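Local coordinates for probable polyketide synthase 1 (Dictyostelium discoideum, PDB 2H84), which probably makes polyketides, its C-terminal type III polyketide synthase domain extending and cyclising acyl chains, with only acylpyrones formed in vitro, at residues G156-L161 / N331-V337; C293-H298 / Y353-F359; N321-V325 / F339-A344. All coordinates share one frame; numbering follows the deposited sequence.

Contact 1 joins the N-terminal and C-terminal halves of this thiolase-fold domain; contacts 2 and 3 lie within the C-terminal half. All are buried. Contact 1 is the most central. It sets the starts of helices 159-171 and 335-345 together, beside the predicted active-site C157, and has no hydrogen bond across it. Contact 2 pairs strands 294-297 and 353-360 through backbone hydrogen bonds at the edge of the chain's main sheet. Contact 3 packs helix 320-329 on the later turns of helix 335-345, mostly through valines, with a polar, partly exposed border. Contacts 1 and 3 share helix 335-345. H298 ties contact 2 to contact 1, and a probable E294-N321 hydrogen bond ties it to contact 3.

Contact 1: residues G156-L161 / N331-V337; sequences GCLAGL and NMSSASV
C157 and S333 bring their CA atoms to 4.2 Å, and G160 and S334 do the same. Two helix starts, one from each half of the thiolase fold, meet here, those of helices 159-171 and 335-345. No hydrogen bond crosses between them. The backbones touch instead through a CA-H...O contact, S334 CA to C157 O at 3.4 Å, with 147° at the hydrogen. G160 allows this closeness. A side chain on it would run into V337 CG2 and S334 O. At the backbone angles of G156 a side chain would press on the preceding carbonyl oxygen.

C157 is the predicted active-site residue. Its SG is turned anti to the carbonyl carbon (chi1 -57°) and lies 3.6 Å from S333 OG. H298 and N331 lie close by, consistent with the Cys-His-Asn triad of chalcone synthases. The methyl A159 CB meets S334 CB at 3.5 Å. The hydroxyl of S334 is hydrogen-bonded elsewhere, to E185. Further along, L161 leans on V337 through CD1 and CG1, and both also touch S356 of strand 353-360. Within 331-337, S336 OG donates to S333 O at 3.0 Å, tilted 17° from the carbonyl plane.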
ATOM      1  N   GLY A 156      -1.685  -6.858  -5.696  1.00  9.93           N
ATOM      2  CA  GLY A 156      -1.857  -7.635  -6.905  1.00 11.11           C
ATOM      3  C   GLY A 156      -3.136  -7.406  -7.676  1.00 11.44           C
ATOM      4  O   GLY A 156      -3.816  -6.402  -7.486  1.00  9.75           O
ATOM      5  N   CYS A 157      -3.462  -8.364  -8.540  1.00 13.27           N
ATOM      6  CA  CYS A 157      -4.640  -8.290  -9.385  1.00 14.32           C
ATOM      7  C   CYS A 157      -5.932  -8.052  -8.636  1.00 14.79           C
ATOM      8  O   CYS A 157      -6.853  -7.452  -9.186  1.00 17.72           O
ATOM      9  CB  CYS A 157      -4.764  -9.562 -10.229  1.00 15.48           C
ATOM     10  SG  CYS A 157      -3.319  -9.906 -11.248  1.00 14.56           S
ATOM     11  N   LEU A 158      -6.019  -8.493  -7.387  1.00 13.94           N
ATOM     12  CA  LEU A 158      -7.260  -8.297  -6.645  1.00 14.60           C
ATOM     13  C   LEU A 158      -7.427  -6.896  -6.046  1.00 15.46           C
ATOM     14  O   LEU A 158      -8.502  -6.544  -5.549  1.00 16.19           O
ATOM     15  CB  LEU A 158      -7.396  -9.366  -5.556  1.00 13.67           C
ATOM     16  CG  LEU A 158      -6.326  -9.473  -4.472  1.00 13.07           C
ATOM     17  CD1 LEU A 158      -6.473  -8.336  -3.490  1.00 13.26           C
ATOM     18  CD2 LEU A 158      -6.489 -10.789  -3.732  1.00 13.88           C
ATOM     19  N   ALA A 159      -6.368  -6.095  -6.110  1.00 14.77           N
ATOM     20  CA  ALA A 159      -6.412  -4.742  -5.570  1.00 15.13           C
ATOM     21  C   ALA A 159      -7.633  -3.971  -6.074  1.00 15.19           C
ATOM     22  O   ALA A 159      -8.040  -2.978  -5.474  1.00 15.47           O
ATOM     23  CB  ALA A 159      -5.146  -3.998  -5.928  1.00 14.88           C
ATOM     24  N   GLY A 160      -8.219  -4.419  -7.175  1.00 14.23           N
ATOM     25  CA  GLY A 160      -9.394  -3.735  -7.676  1.00 14.87           C
ATOM     26  C   GLY A 160     -10.479  -3.673  -6.613  1.00 15.41           C
ATOM     27  O   GLY A 160     -10.939  -2.597  -6.233  1.00 15.81           O
ATOM     28  N   LEU A 161     -10.891  -4.837  -6.128  1.00 14.78           N
ATOM     29  CA  LEU A 161     -11.916  -4.902  -5.106  1.00 14.21           C
ATOM     30  C   LEU A 161     -11.387  -4.564  -3.711  1.00 14.45           C
ATOM     31  O   LEU A 161     -12.159  -4.194  -2.822  1.00 14.13           O
ATOM     32  CB  LEU A 161     -12.567  -6.286  -5.121  1.00 13.88           C
ATOM     33  CG  LEU A 161     -13.804  -6.377  -6.019  1.00 12.92           C
ATOM     34  CD1 LEU A 161     -13.776  -5.301  -7.089  1.00  9.63           C
ATOM     35  CD2 LEU A 161     -13.867  -7.764  -6.626  1.00 14.01           C
ATOM     36  N   ASN A 331      -6.039  -8.585 -19.370  1.00 14.14           N
ATOM     37  CA  ASN A 331      -5.899  -8.473 -17.923  1.00 13.35           C
ATOM     38  C   ASN A 331      -5.030  -7.270 -17.537  1.00 12.55           C
ATOM     39  O   ASN A 331      -3.830  -7.294 -17.734  1.00 12.48           O
ATOM     40  CB  ASN A 331      -5.282  -9.747 -17.362  1.00 13.66           C
ATOM     41  CG  ASN A 331      -5.154  -9.705 -15.864  1.00 15.48           C
ATOM     42  OD1 ASN A 331      -4.618 -10.620 -15.251  1.00 18.60           O
ATOM     43  ND2 ASN A 331      -5.652  -8.632 -15.258  1.00 15.45           N
ATOM     44  N   MET A 332      -5.642  -6.231 -16.978  1.00 12.53           N
ATOM     45  CA  MET A 332      -4.917  -5.031 -16.579  1.00 12.43           C
ATOM     46  C   MET A 332      -4.753  -4.996 -15.068  1.00 12.37           C
ATOM     47  O   MET A 332      -4.798  -3.925 -14.446  1.00 11.36           O
ATOM     48  CB  MET A 332      -5.659  -3.781 -17.033  1.00 13.24           C
ATOM     49  CG  MET A 332      -5.915  -3.699 -18.517  1.00 15.59           C
ATOM     50  SD  MET A 332      -7.339  -2.631 -18.783  1.00 21.58           S
ATOM     51  CE  MET A 332      -6.852  -1.488 -19.711  1.00 19.04           C
ATOM     52  N   SER A 333      -4.594  -6.180 -14.480  1.00 12.25           N
ATOM     53  CA  SER A 333      -4.427  -6.327 -13.036  1.00 12.42           C
ATOM     54  C   SER A 333      -5.575  -5.609 -12.311  1.00 14.24           C
ATOM     55  O   SER A 333      -6.730  -5.600 -12.767  1.00 15.71           O
ATOM     56  CB  SER A 333      -3.083  -5.733 -12.588  1.00 11.88           C
ATOM     57  OG  SER A 333      -2.558  -6.353 -11.422  1.00  8.80           O
ATOM     58  N   SER A 334      -5.248  -4.982 -11.186  1.00 14.48           N
ATOM     59  CA  SER A 334      -6.240  -4.277 -10.377  1.00 14.11           C
ATOM     60  C   SER A 334      -7.319  -3.488 -11.118  1.00 14.78           C
ATOM     61  O   SER A 334      -8.495  -3.535 -10.744  1.00 16.21           O
ATOM     62  CB  SER A 334      -5.549  -3.351  -9.374  1.00 12.34           C
ATOM     63  OG  SER A 334      -4.681  -2.449 -10.021  1.00 13.01           O
ATOM     64  N   ALA A 335      -6.948  -2.759 -12.163  1.00 14.80           N
ATOM     65  CA  ALA A 335      -7.926  -1.940 -12.898  1.00 14.74           C
ATOM     66  C   ALA A 335      -9.019  -2.683 -13.655  1.00 15.14           C
ATOM     67  O   ALA A 335     -10.155  -2.209 -13.715  1.00 14.67           O
ATOM     68  CB  ALA A 335      -7.195  -1.009 -13.856  1.00 14.20           C
ATOM     69  N   SER A 336      -8.671  -3.830 -14.237  1.00 16.38           N
ATOM     70  CA  SER A 336      -9.602  -4.656 -15.010  1.00 17.64           C
ATOM     71  C   SER A 336     -11.028  -4.750 -14.446  1.00 18.25           C
ATOM     72  O   SER A 336     -12.001  -4.772 -15.206  1.00 18.21           O
ATOM     73  CB  SER A 336      -9.012  -6.057 -15.147  1.00 17.87           C
ATOM     74  OG  SER A 336      -7.672  -5.992 -15.589  1.00 19.80           O
ATOM     75  N   VAL A 337     -11.135  -4.825 -13.123  1.00 18.52           N
ATOM     76  CA  VAL A 337     -12.420  -4.909 -12.430  1.00 18.57           C
ATOM     77  C   VAL A 337     -13.224  -3.654 -12.673  1.00 17.79           C
ATOM     78  O   VAL A 337     -14.328  -3.691 -13.176  1.00 18.76           O
ATOM     79  CB  VAL A 337     -12.219  -4.994 -10.915  1.00 20.99           C
ATOM     80  CG1 VAL A 337     -13.320  -5.824 -10.305  1.00 20.88           C
ATOM     81  CG2 VAL A 337     -10.792  -5.489 -10.575  1.00 23.52           C
TER

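Contact 2: residues C293-H298 / Y353-F359; sequences CEFLIH and YSISLAF
E294 and S354 start a parallel pairing of strands 294-297 and 353-359, which run 4.7 Å apart at closest approach. Helices 302-311, 320-329 and 335-345 lie between them in the chain, a long beta-alpha-beta crossover. Strand 294-297 is the edge of the main sheet within this chain.

Hydrogen bonds, all but one between backbone atoms, hold the strands. E294 N donates to Y353 O at 3.1 Å, nearly straight at 178°. I355 is gripped twice, its N giving to E294 O at 2.8 Å and its O taking L296 N. H298 N closes the series on L357 O. L296 O has two donors. The bond from L357 N is weak, but S356 OG, anti to its own N (chi1 -169°), reaches the same oxygen at 2.7 Å.

Apolar contacts fill the face of F295, I355, I297 and L357. I355 CB makes a CH-pi contact over one face of the F295 ring, 4.2 Å from the centroid, and L357 CD1 comes to the ring edge. C293 CB packs on I355 CG1 at 3.7 Å. I297 CG2 approaches F359 CZ. Helix 302-311 covers I297 and F359, while helix 335-345 packs on L296 and S356.

H298 sets its CB against A358 CB at 4.0 Å. The main-chain bond at H298 N probably helps hold the backbone of this residue beside the predicted active-site C157.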
ATOM      1  N   CYS A 293     -27.999 -12.683 -10.763  1.00 31.04           N
ATOM      2  CA  CYS A 293     -27.060 -11.571 -10.674  1.00 27.73           C
ATOM      3  C   CYS A 293     -26.151 -11.386 -11.882  1.00 26.47           C
ATOM      4  O   CYS A 293     -25.789 -12.348 -12.558  1.00 27.24           O
ATOM      5  CB  CYS A 293     -26.197 -11.722  -9.422  1.00 26.06           C
ATOM      6  SG  CYS A 293     -27.133 -11.878  -7.883  1.00 25.81           S
ATOM      7  N   GLU A 294     -25.800 -10.132 -12.154  1.00 23.83           N
ATOM      8  CA  GLU A 294     -24.900  -9.802 -13.249  1.00 20.66           C
ATOM      9  C   GLU A 294     -23.523 -10.065 -12.671  1.00 19.03           C
ATOM     10  O   GLU A 294     -23.256  -9.726 -11.522  1.00 18.74           O
ATOM     11  CB  GLU A 294     -25.022  -8.320 -13.623  1.00 21.37           C
ATOM     12  CG  GLU A 294     -24.070  -7.860 -14.724  1.00 21.40           C
ATOM     13  CD  GLU A 294     -24.527  -8.284 -16.109  1.00 23.46           C
ATOM     14  OE1 GLU A 294     -23.677  -8.382 -17.029  1.00 23.30           O
ATOM     15  OE2 GLU A 294     -25.746  -8.510 -16.279  1.00 24.55           O
ATOM     16  N   PHE A 295     -22.646 -10.675 -13.453  1.00 18.20           N
ATOM     17  CA  PHE A 295     -21.303 -10.964 -12.969  1.00 16.80           C
ATOM     18  C   PHE A 295     -20.226 -10.059 -13.536  1.00 16.16           C
ATOM     19  O   PHE A 295     -19.921 -10.095 -14.734  1.00 14.73           O
ATOM     20  CB  PHE A 295     -20.955 -12.428 -13.224  1.00 15.68           C
ATOM     21  CG  PHE A 295     -21.436 -13.349 -12.143  1.00 16.12           C
ATOM     22  CD1 PHE A 295     -20.545 -13.888 -11.225  1.00 15.32           C
ATOM     23  CD2 PHE A 295     -22.791 -13.614 -11.990  1.00 15.94           C
ATOM     24  CE1 PHE A 295     -20.994 -14.685 -10.178  1.00 15.08           C
ATOM     25  CE2 PHE A 295     -23.246 -14.411 -10.945  1.00 15.65           C
ATOM     26  CZ  PHE A 295     -22.346 -14.938 -10.035  1.00 15.15           C
ATOM     27  N   LEU A 296     -19.662  -9.242 -12.643  1.00 15.92           N
ATOM     28  CA  LEU A 296     -18.603  -8.286 -12.973  1.00 14.58           C
ATOM     29  C   LEU A 296     -17.318  -8.869 -12.404  1.00 14.27           C
ATOM     30  O   LEU A 296     -16.898  -8.540 -11.294  1.00 15.21           O
ATOM     31  CB  LEU A 296     -18.917  -6.926 -12.342  1.00 13.12           C
ATOM     32  CG  LEU A 296     -20.351  -6.463 -12.620  1.00 12.53           C
ATOM     33  CD1 LEU A 296     -20.591  -5.105 -11.988  1.00 12.35           C
ATOM     34  CD2 LEU A 296     -20.605  -6.426 -14.127  1.00 10.72           C
ATOM     35  N   ILE A 297     -16.709  -9.751 -13.186  1.00 13.02           N
ATOM     36  CA  ILE A 297     -15.498 -10.441 -12.787  1.00 11.70           C
ATOM     37  C   ILE A 297     -14.222  -9.847 -13.350  1.00 11.10           C
ATOM     38  O   ILE A 297     -14.170  -9.420 -14.503  1.00 11.01           O
ATOM     39  CB  ILE A 297     -15.556 -11.918 -13.223  1.00 13.11           C
ATOM     40  CG1 ILE A 297     -16.882 -12.541 -12.776  1.00 12.83           C
ATOM     41  CG2 ILE A 297     -14.369 -12.688 -12.633  1.00 12.96           C
ATOM     42  CD1 ILE A 297     -17.070 -13.975 -13.238  1.00 11.91           C
ATOM     43  N   HIS A 298     -13.193  -9.829 -12.510  1.00 11.72           N
ATOM     44  CA  HIS A 298     -11.870  -9.351 -12.889  1.00 11.53           C
ATOM     45  C   HIS A 298     -11.446 -10.187 -14.094  1.00 12.04           C
ATOM     46  O   HIS A 298     -11.385 -11.412 -14.012  1.00 13.17           O
ATOM     47  CB  HIS A 298     -10.894  -9.574 -11.729  1.00 11.06           C
ATOM     48  CG  HIS A 298      -9.464  -9.647 -12.153  1.00 10.22           C
ATOM     49  ND1 HIS A 298      -8.815  -8.592 -12.752  1.00 10.92           N
ATOM     50  CD2 HIS A 298      -8.565 -10.658 -12.086  1.00 10.26           C
ATOM     51  CE1 HIS A 298      -7.577  -8.950 -13.038  1.00 12.85           C
ATOM     52  NE2 HIS A 298      -7.399 -10.199 -12.645  1.00 11.55           N
ATOM     53  N   TYR A 353     -29.247  -6.682  -9.210  1.00 27.03           N
ATOM     54  CA  TYR A 353     -28.013  -6.875  -8.465  1.00 25.20           C
ATOM     55  C   TYR A 353     -26.815  -7.359  -9.284  1.00 23.96           C
ATOM     56  O   TYR A 353     -26.976  -7.884 -10.386  1.00 23.64           O
ATOM     57  CB  TYR A 353     -28.272  -7.873  -7.341  1.00 24.93           C
ATOM     58  CG  TYR A 353     -29.258  -7.422  -6.295  1.00 26.13           C
ATOM     59  CD1 TYR A 353     -28.980  -6.322  -5.492  1.00 25.82           C
ATOM     60  CD2 TYR A 353     -30.471  -8.096  -6.100  1.00 26.65           C
ATOM     61  CE1 TYR A 353     -29.868  -5.898  -4.520  1.00 26.21           C
ATOM     62  CE2 TYR A 353     -31.376  -7.674  -5.121  1.00 26.86           C
ATOM     63  CZ  TYR A 353     -31.061  -6.573  -4.338  1.00 27.64           C
ATOM     64  OH  TYR A 353     -31.939  -6.166  -3.362  1.00 28.31           O
ATOM     65  N   SER A 354     -25.618  -7.223  -8.709  1.00 21.72           N
ATOM     66  CA  SER A 354     -24.376  -7.662  -9.362  1.00 19.65           C
ATOM     67  C   SER A 354     -23.409  -8.279  -8.372  1.00 18.50           C
ATOM     68  O   SER A 354     -23.331  -7.851  -7.221  1.00 17.63           O
ATOM     69  CB  SER A 354     -23.660  -6.502 -10.065  1.00 17.97           C
ATOM     70  OG  SER A 354     -24.419  -5.996 -11.146  1.00 18.82           O
ATOM     71  N   ILE A 355     -22.695  -9.307  -8.819  1.00 17.74           N
ATOM     72  CA  ILE A 355     -21.695  -9.949  -7.983  1.00 16.29           C
ATOM     73  C   ILE A 355     -20.350  -9.658  -8.643  1.00 14.15           C
ATOM     74  O   ILE A 355     -20.175  -9.898  -9.847  1.00 13.18           O
ATOM     75  CB  ILE A 355     -21.905 -11.485  -7.895  1.00 16.91           C
ATOM     76  CG1 ILE A 355     -23.243 -11.791  -7.202  1.00 17.64           C
ATOM     77  CG2 ILE A 355     -20.735 -12.131  -7.127  1.00 16.61           C
ATOM     78  CD1 ILE A 355     -23.568 -13.276  -7.088  1.00 14.65           C
ATOM     79  N   SER A 356     -19.419  -9.099  -7.875  1.00 11.91           N
ATOM     80  CA  SER A 356     -18.098  -8.820  -8.415  1.00 10.70           C
ATOM     81  C   SER A 356     -17.059  -9.694  -7.732  1.00 11.32           C
ATOM     82  O   SER A 356     -17.024  -9.826  -6.506  1.00 11.27           O
ATOM     83  CB  SER A 356     -17.723  -7.357  -8.251  1.00  8.66           C
ATOM     84  OG  SER A 356     -16.557  -7.091  -9.001  1.00  5.91           O
ATOM     85  N   LEU A 357     -16.204 -10.296  -8.542  1.00 12.56           N
ATOM     86  CA  LEU A 357     -15.183 -11.178  -8.015  1.00 13.97           C
ATOM     87  C   LEU A 357     -13.799 -10.769  -8.515  1.00 14.42           C
ATOM     88  O   LEU A 357     -13.658 -10.168  -9.583  1.00 14.28           O
ATOM     89  CB  LEU A 357     -15.498 -12.618  -8.422  1.00 13.23           C
ATOM     90  CG  LEU A 357     -16.831 -13.156  -7.893  1.00 14.76           C
ATOM     91  CD1 LEU A 357     -17.113 -14.518  -8.515  1.00 16.71           C
ATOM     92  CD2 LEU A 357     -16.783 -13.268  -6.374  1.00 13.97           C
ATOM     93  N   ALA A 358     -12.786 -11.081  -7.719  1.00 13.52           N
ATOM     94  CA  ALA A 358     -11.416 -10.783  -8.063  1.00 12.68           C
ATOM     95  C   ALA A 358     -10.556 -11.710  -7.228  1.00 13.25           C
ATOM     96  O   ALA A 358     -10.921 -12.074  -6.115  1.00 12.70           O
ATOM     97  CB  ALA A 358     -11.084  -9.329  -7.774  1.00 11.61           C
ATOM     98  N   PHE A 359      -9.401 -12.077  -7.765  1.00 14.36           N
ATOM     99  CA  PHE A 359      -8.499 -12.988  -7.062  1.00 16.38           C
ATOM    100  C   PHE A 359      -7.096 -12.570  -7.369  1.00 16.02           C
ATOM    101  O   PHE A 359      -6.812 -12.026  -8.446  1.00 15.07           O
ATOM    102  CB  PHE A 359      -8.712 -14.425  -7.547  1.00 18.51           C
ATOM    103  CG  PHE A 359      -9.772 -14.551  -8.600  1.00 20.48           C
ATOM    104  CD1 PHE A 359     -11.121 -14.740  -8.227  1.00 20.94           C
ATOM    105  CD2 PHE A 359      -9.471 -14.246  -9.943  1.00 22.31           C
ATOM    106  CE1 PHE A 359     -12.130 -14.727  -9.185  1.00 22.66           C
ATOM    107  CE2 PHE A 359     -10.463 -14.224 -10.907  1.00 23.44           C
ATOM    108  CZ  PHE A 359     -11.806 -14.421 -10.534  1.00 25.41           C
TER

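Contact 3: residues N321-V325 / F339-A344; sequences NTWDV and FVMDHA
Helices 320-329 and 335-345 follow each other in the C-terminal half of the thiolase fold and pack steeply here. Their local axes come to 8.8 Å and cross at 119°. V325 and V340 meet at the crossing, CG2 to CG2. V325 CG1 also rests on F339 CB at 4.0 Å. V340 and A344 also touch L296 of strand 294-297, so helix 335-345 lies against the sheet edge as well.

The border is polar. The H343 ring has CG anti to its backbone N (chi1 165°), which places the ring beside N321 and D324. D324 OD2 sits at the ring edge, near its plane, although the carboxylate plane is turned 76° from the ring. N321 OD1 is 3.4 Å from H343 ND1, but the angle is too poor for a hydrogen bond.

N321 lays its amide against A344, CG to CA 3.9 Å, and its ND2 probably hydrogen-bonds to E294 OE1 of strand 294-297. A leucine in place of N321 would probably leave E294 OE1 without this donor and H343 without its neighbouring amide oxygen.

The D324 carboxylate might favour a protonated H343, though its nearest ring atom is the carbon CE1. The contact thus has an apolar centre and a polar border.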
ATOM      1  N   ASN A 321     -20.808  -8.530 -20.013  1.00 22.24           N
ATOM      2  CA  ASN A 321     -20.068  -7.287 -19.799  1.00 22.65           C
ATOM      3  C   ASN A 321     -18.589  -7.489 -19.493  1.00 22.33           C
ATOM      4  O   ASN A 321     -17.736  -6.776 -20.022  1.00 23.18           O
ATOM      5  CB  ASN A 321     -20.724  -6.459 -18.688  1.00 23.93           C
ATOM      6  CG  ASN A 321     -21.992  -5.768 -19.156  1.00 25.37           C
ATOM      7  OD1 ASN A 321     -21.992  -5.101 -20.190  1.00 27.24           O
ATOM      8  ND2 ASN A 321     -23.074  -5.917 -18.399  1.00 24.82           N
ATOM      9  N   THR A 322     -18.277  -8.453 -18.641  1.00 21.79           N
ATOM     10  CA  THR A 322     -16.888  -8.716 -18.302  1.00 20.95           C
ATOM     11  C   THR A 322     -16.133  -9.327 -19.490  1.00 21.10           C
ATOM     12  O   THR A 322     -14.931  -9.102 -19.650  1.00 21.98           O
ATOM     13  CB  THR A 322     -16.771  -9.672 -17.105  1.00 20.17           C
ATOM     14  OG1 THR A 322     -17.507 -10.864 -17.367  1.00 21.30           O
ATOM     15  CG2 THR A 322     -17.377  -9.064 -15.883  1.00 20.78           C
ATOM     16  N   TRP A 323     -16.819 -10.100 -20.330  1.00 20.87           N
ATOM     17  CA  TRP A 323     -16.147 -10.692 -21.486  1.00 20.30           C
ATOM     18  C   TRP A 323     -15.893  -9.631 -22.546  1.00 20.44           C
ATOM     19  O   TRP A 323     -15.017  -9.802 -23.382  1.00 19.83           O
ATOM     20  CB  TRP A 323     -16.969 -11.835 -22.086  1.00 19.63           C
ATOM     21  CG  TRP A 323     -16.797 -13.166 -21.416  1.00 20.66           C
ATOM     22  CD1 TRP A 323     -17.608 -13.719 -20.458  1.00 20.25           C
ATOM     23  CD2 TRP A 323     -15.718 -14.092 -21.605  1.00 21.35           C
ATOM     24  NE1 TRP A 323     -17.094 -14.924 -20.034  1.00 20.47           N
ATOM     25  CE2 TRP A 323     -15.932 -15.172 -20.718  1.00 21.34           C
ATOM     26  CE3 TRP A 323     -14.586 -14.107 -22.429  1.00 21.07           C
ATOM     27  CZ2 TRP A 323     -15.050 -16.258 -20.640  1.00 21.34           C
ATOM     28  CZ3 TRP A 323     -13.714 -15.187 -22.348  1.00 20.28           C
ATOM     29  CH2 TRP A 323     -13.947 -16.242 -21.459  1.00 21.09           C
ATOM     30  N   ASP A 324     -16.671  -8.551 -22.539  1.00 21.45           N
ATOM     31  CA  ASP A 324     -16.450  -7.486 -23.509  1.00 21.88           C
ATOM     32  C   ASP A 324     -15.132  -6.833 -23.110  1.00 21.56           C
ATOM     33  O   ASP A 324     -14.258  -6.607 -23.950  1.00 21.97           O
ATOM     34  CB  ASP A 324     -17.569  -6.444 -23.451  1.00 23.67           C
ATOM     35  CG  ASP A 324     -18.895  -6.968 -23.972  1.00 26.11           C
ATOM     36  OD1 ASP A 324     -18.894  -7.790 -24.917  1.00 27.18           O
ATOM     37  OD2 ASP A 324     -19.942  -6.535 -23.442  1.00 27.24           O
ATOM     38  N   VAL A 325     -15.002  -6.545 -21.813  1.00 19.14           N
ATOM     39  CA  VAL A 325     -13.796  -5.930 -21.268  1.00 16.65           C
ATOM     40  C   VAL A 325     -12.580  -6.810 -21.526  1.00 16.80           C
ATOM     41  O   VAL A 325     -11.551  -6.334 -22.003  1.00 17.08           O
ATOM     42  CB  VAL A 325     -13.915  -5.724 -19.760  1.00 16.18           C
ATOM     43  CG1 VAL A 325     -12.621  -5.166 -19.210  1.00 15.34           C
ATOM     44  CG2 VAL A 325     -15.068  -4.801 -19.461  1.00 15.08           C
ATOM     45  N   PHE A 339     -12.742  -1.348 -14.836  1.00 12.72           N
ATOM     46  CA  PHE A 339     -13.040  -1.177 -16.259  1.00 13.76           C
ATOM     47  C   PHE A 339     -14.374  -1.838 -16.600  1.00 14.95           C
ATOM     48  O   PHE A 339     -15.207  -1.258 -17.311  1.00 14.01           O
ATOM     49  CB  PHE A 339     -11.946  -1.800 -17.125  1.00 13.41           C
ATOM     50  CG  PHE A 339     -10.930  -0.823 -17.634  1.00 13.56           C
ATOM     51  CD1 PHE A 339     -10.032  -0.205 -16.763  1.00 12.59           C
ATOM     52  CD2 PHE A 339     -10.849  -0.536 -18.999  1.00 13.48           C
ATOM     53  CE1 PHE A 339      -9.057   0.680 -17.244  1.00 12.18           C
ATOM     54  CE2 PHE A 339      -9.878   0.349 -19.492  1.00 13.96           C
ATOM     55  CZ  PHE A 339      -8.981   0.960 -18.611  1.00 12.77           C
ATOM     56  N   VAL A 340     -14.566  -3.056 -16.093  1.00 15.43           N
ATOM     57  CA  VAL A 340     -15.799  -3.798 -16.322  1.00 15.74           C
ATOM     58  C   VAL A 340     -16.988  -3.055 -15.711  1.00 15.81           C
ATOM     59  O   VAL A 340     -18.015  -2.890 -16.363  1.00 16.27           O
ATOM     60  CB  VAL A 340     -15.732  -5.214 -15.721  1.00 15.77           C
ATOM     61  CG1 VAL A 340     -17.087  -5.885 -15.833  1.00 14.32           C
ATOM     62  CG2 VAL A 340     -14.682  -6.038 -16.446  1.00 15.83           C
ATOM     63  N   MET A 341     -16.854  -2.609 -14.465  1.00 15.81           N
ATOM     64  CA  MET A 341     -17.934  -1.867 -13.819  1.00 17.00           C
ATOM     65  C   MET A 341     -18.339  -0.654 -14.659  1.00 18.71           C
ATOM     66  O   MET A 341     -19.526  -0.370 -14.808  1.00 20.04           O
ATOM     67  CB  MET A 341     -17.517  -1.414 -12.417  1.00 14.94           C
ATOM     68  CG  MET A 341     -17.445  -2.548 -11.417  1.00 13.88           C
ATOM     69  SD  MET A 341     -16.802  -2.035  -9.831  1.00 12.68           S
ATOM     70  CE  MET A 341     -18.227  -1.610  -8.989  1.00 11.41           C
ATOM     71  N   ASP A 342     -17.355   0.054 -15.210  1.00 19.94           N
ATOM     72  CA  ASP A 342     -17.623   1.222 -16.043  1.00 20.79           C
ATOM     73  C   ASP A 342     -18.497   0.851 -17.238  1.00 21.55           C
ATOM     74  O   ASP A 342     -19.617   1.338 -17.377  1.00 23.44           O
ATOM     75  CB  ASP A 342     -16.300   1.836 -16.530  1.00 20.73           C
ATOM     76  CG  ASP A 342     -16.458   2.681 -17.803  1.00 20.57           C
ATOM     77  OD1 ASP A 342     -17.169   3.714 -17.776  1.00 18.37           O
ATOM     78  OD2 ASP A 342     -15.861   2.301 -18.834  1.00 19.51           O
ATOM     79  N   HIS A 343     -17.982  -0.023 -18.089  1.00 21.00           N
ATOM     80  CA  HIS A 343     -18.707  -0.446 -19.273  1.00 22.06           C
ATOM     81  C   HIS A 343     -20.047  -1.111 -18.964  1.00 22.59           C
ATOM     82  O   HIS A 343     -20.938  -1.101 -19.804  1.00 22.00           O
ATOM     83  CB  HIS A 343     -17.800  -1.365 -20.099  1.00 22.71           C
ATOM     84  CG  HIS A 343     -18.508  -2.157 -21.154  1.00 23.73           C
ATOM     85  ND1 HIS A 343     -19.101  -3.374 -20.898  1.00 24.37           N
ATOM     86  CD2 HIS A 343     -18.689  -1.918 -22.475  1.00 24.33           C
ATOM     87  CE1 HIS A 343     -19.616  -3.855 -22.018  1.00 24.81           C
ATOM     88  NE2 HIS A 343     -19.380  -2.991 -22.988  1.00 25.31           N
ATOM     89  N   ALA A 344     -20.203  -1.654 -17.758  1.00 23.36           N
ATOM     90  CA  ALA A 344     -21.439  -2.326 -17.370  1.00 24.16           C
ATOM     91  C   ALA A 344     -22.584  -1.357 -17.077  1.00 25.10           C
ATOM     92  O   ALA A 344     -23.744  -1.639 -17.404  1.00 26.26           O
ATOM     93  CB  ALA A 344     -21.182  -3.219 -16.164  1.00 23.65           C
TER